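PDB 3JS4: superoxide dismutase from Anaplasma phagocytophilum, which probably converts superoxide radicals into molecular oxygen and hydrogen peroxide, using an active-site iron that is alternately reduced and oxidised. Local coordinates for residues L60-T64 with E65-L69. Residues are numbered along the deposited sequence; the frame is centred on the assembly and turned at random.
Sequences LVVGT and EFEGL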
ATOM      1  N   LEU A  60      -4.125  -6.250  21.456  1.00 11.02           N
ATOM      2  CA  LEU A  60      -2.848  -6.993  21.547  1.00 11.49           C
ATOM      3  C   LEU A  60      -1.691  -6.304  22.273  1.00 12.07           C
ATOM      4  O   LEU A  60      -0.891  -6.987  22.916  1.00 12.04           O
ATOM      5  CB  LEU A  60      -2.332  -7.419  20.156  1.00 10.37           C
ATOM      6  CG  LEU A  60      -3.172  -8.389  19.326  1.00 11.43           C
ATOM      7  CD1 LEU A  60      -2.577  -8.508  17.910  1.00  7.70           C
ATOM      8  CD2 LEU A  60      -3.343  -9.773  19.986  1.00 12.05           C
ATOM      9  N   VAL A  61      -1.569  -4.978  22.140  1.00 12.22           N
ATOM     10  CA  VAL A  61      -0.419  -4.243  22.715  1.00 12.37           C
ATOM     11  C   VAL A  61      -0.452  -4.058  24.238  1.00 13.15           C
ATOM     12  O   VAL A  61       0.537  -3.602  24.810  1.00 12.73           O
ATOM     13  CB  VAL A  61      -0.173  -2.872  22.032  1.00 12.49           C
ATOM     14  CG1 VAL A  61       0.046  -3.067  20.554  1.00 10.97           C
ATOM     15  CG2 VAL A  61      -1.323  -1.848  22.320  1.00 10.48           C
ATOM     16  N   VAL A  62      -1.565  -4.416  24.880  1.00 13.68           N
ATOM     17  CA  VAL A  62      -1.715  -4.248  26.335  1.00 14.84           C
ATOM     18  C   VAL A  62      -0.644  -5.038  27.072  1.00 15.35           C
ATOM     19  O   VAL A  62      -0.490  -6.216  26.827  1.00 15.40           O
ATOM     20  CB  VAL A  62      -3.141  -4.665  26.827  1.00 14.73           C
ATOM     21  CG1 VAL A  62      -3.214  -4.759  28.377  1.00 15.62           C
ATOM     22  CG2 VAL A  62      -4.190  -3.669  26.311  1.00 15.08           C
ATOM     23  N   GLY A  63       0.111  -4.373  27.948  1.00 16.45           N
ATOM     24  CA  GLY A  63       1.173  -5.030  28.730  1.00 17.39           C
ATOM     25  C   GLY A  63       2.495  -5.195  27.976  1.00 18.56           C
ATOM     26  O   GLY A  63       3.436  -5.832  28.478  1.00 18.72           O
ATOM     27  N   THR A  64       2.581  -4.632  26.771  1.00 17.91           N
ATOM     28  CA  THR A  64       3.809  -4.734  25.984  1.00 17.89           C
ATOM     29  C   THR A  64       4.482  -3.376  25.885  1.00 18.14           C
ATOM     30  O   THR A  64       3.904  -2.362  26.274  1.00 17.40           O
ATOM     31  CB  THR A  64       3.542  -5.255  24.554  1.00 17.68           C
ATOM     32  OG1 THR A  64       2.834  -4.260  23.801  1.00 16.07           O
ATOM     33  CG2 THR A  64       2.744  -6.546  24.573  1.00 17.46           C
ATOM     34  N   GLU A  65       5.682  -3.352  25.311  1.00 18.77           N
ATOM     35  CA  GLU A  65       6.409  -2.101  25.083  1.00 19.58           C
ATOM     36  C   GLU A  65       5.662  -1.135  24.161  1.00 19.36           C
ATOM     37  O   GLU A  65       5.988   0.057  24.103  1.00 19.64           O
ATOM     38  CB  GLU A  65       7.807  -2.390  24.516  1.00 19.99           C
ATOM     39  CG  GLU A  65       7.770  -3.011  23.142  1.00 22.86           C
ATOM     40  CD  GLU A  65       9.128  -3.455  22.654  1.00 26.10           C
ATOM     41  OE1 GLU A  65       9.359  -4.679  22.611  1.00 26.94           O
ATOM     42  OE2 GLU A  65       9.953  -2.584  22.315  1.00 27.24           O
ATOM     43  N   PHE A  66       4.663  -1.639  23.437  1.00 18.72           N
ATOM     44  CA  PHE A  66       3.919  -0.800  22.500  1.00 18.29           C
ATOM     45  C   PHE A  66       2.642  -0.164  23.071  1.00 18.49           C
ATOM     46  O   PHE A  66       2.032   0.671  22.405  1.00 18.57           O
ATOM     47  CB  PHE A  66       3.608  -1.559  21.201  1.00 17.73           C
ATOM     48  CG  PHE A  66       4.762  -2.361  20.663  1.00 16.57           C
ATOM     49  CD1 PHE A  66       5.912  -1.728  20.178  1.00 15.45           C
ATOM     50  CD2 PHE A  66       4.694  -3.751  20.623  1.00 14.19           C
ATOM     51  CE1 PHE A  66       6.978  -2.483  19.640  1.00 16.13           C
ATOM     52  CE2 PHE A  66       5.754  -4.510  20.105  1.00 13.99           C
ATOM     53  CZ  PHE A  66       6.896  -3.882  19.613  1.00 14.02           C
ATOM     54  N   GLU A  67       2.238  -0.544  24.284  1.00 18.72           N
ATOM     55  CA  GLU A  67       1.073   0.084  24.930  1.00 19.23           C
ATOM     56  C   GLU A  67       1.246   1.600  25.083  1.00 19.27           C
ATOM     57  O   GLU A  67       2.318   2.079  25.457  1.00 19.37           O
ATOM     58  CB  GLU A  67       0.764  -0.555  26.293  1.00 19.40           C
ATOM     59  CG  GLU A  67      -0.579  -0.111  26.904  1.00 19.67           C
ATOM     60  CD  GLU A  67      -1.058  -0.983  28.063  1.00 22.52           C
ATOM     61  OE1 GLU A  67      -0.329  -1.898  28.522  1.00 22.76           O
ATOM     62  OE2 GLU A  67      -2.188  -0.741  28.532  1.00 24.00           O
ATOM     63  N   GLY A  68       0.188   2.345  24.770  1.00 19.21           N
ATOM     64  CA  GLY A  68       0.195   3.798  24.896  1.00 18.61           C
ATOM     65  C   GLY A  68       0.885   4.527  23.749  1.00 18.64           C
ATOM     66  O   GLY A  68       1.044   5.744  23.805  1.00 18.37           O
ATOM     67  N   LEU A  69       1.314   3.787  22.725  1.00 18.11           N
ATOM     68  CA  LEU A  69       1.865   4.394  21.506  1.00 18.22           C
ATOM     69  C   LEU A  69       0.720   4.670  20.546  1.00 17.69           C
ATOM     70  O   LEU A  69      -0.352   4.059  20.660  1.00 17.74           O
ATOM     71  CB  LEU A  69       2.918   3.489  20.830  1.00 18.37           C
ATOM     72  CG  LEU A  69       4.249   3.224  21.555  1.00 18.53           C
ATOM     73  CD1 LEU A  69       5.157   2.410  20.660  1.00 18.24           C
ATOM     74  CD2 LEU A  69       4.946   4.519  21.969  1.00 18.82           C
TER
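Glu-67 folds back over the preceding turn and takes the backbone N-H of Gly-63 on its carboxylate. The bond from Gly-63 N to Glu-67 OE1 is short, 2.6 Å, and nearly straight at 171°, but the donor stands above the carboxylate plane rather than in it. An extended side chain, with CG anti to the backbone N (chi1 -170°), carries the carboxylate across the turn, where it also passes near the CG1 methyl of Val-62.

Thr-64 sits at the centre of the remaining polar network. Its OG1, placed between the backbone N and the carbonyl carbon (chi1 69°), donates a hydrogen bond to Val-61 O at 2.6 Å and accepts from Phe-66 N at 3.2 Å. The hydroxyl therefore works in both directions, which fixes its rotation. Val-61 O is gripped twice from one face of its carbonyl, because Thr-64 N also reaches Val-61 O, at 3.0 Å. The carbonyl of Thr-64 is bonded as well: Glu-67 N, standing above the carbonyl plane, reaches Thr-64 O at 3.2 Å.

Apolar contact is modest. Val-61 CG1 meets Phe-66 CB at 3.9 Å, the two side chains crossing at about a right angle, while Val-61 CG2 rests near Glu-67 CA. Glu-65 CG covers one face of the Phe-66 ring, over its centre. Beyond the loop, Phe-66 packs on Ile-91 of helix 89-106 and on Ile-77 and Lys-80 of helix 74-83.

In sequence a type II turn at 61-64 runs straight into a type I turn at 64-67, and Thr-64 serves both: its OG1 and O, bonded to Phe-66 N and Glu-67 N, form an ST motif. These linked turns reverse the chain after helix 39-60, within the N-terminal alpha-hairpin domain of iron/manganese superoxide dismutases and away from the iron.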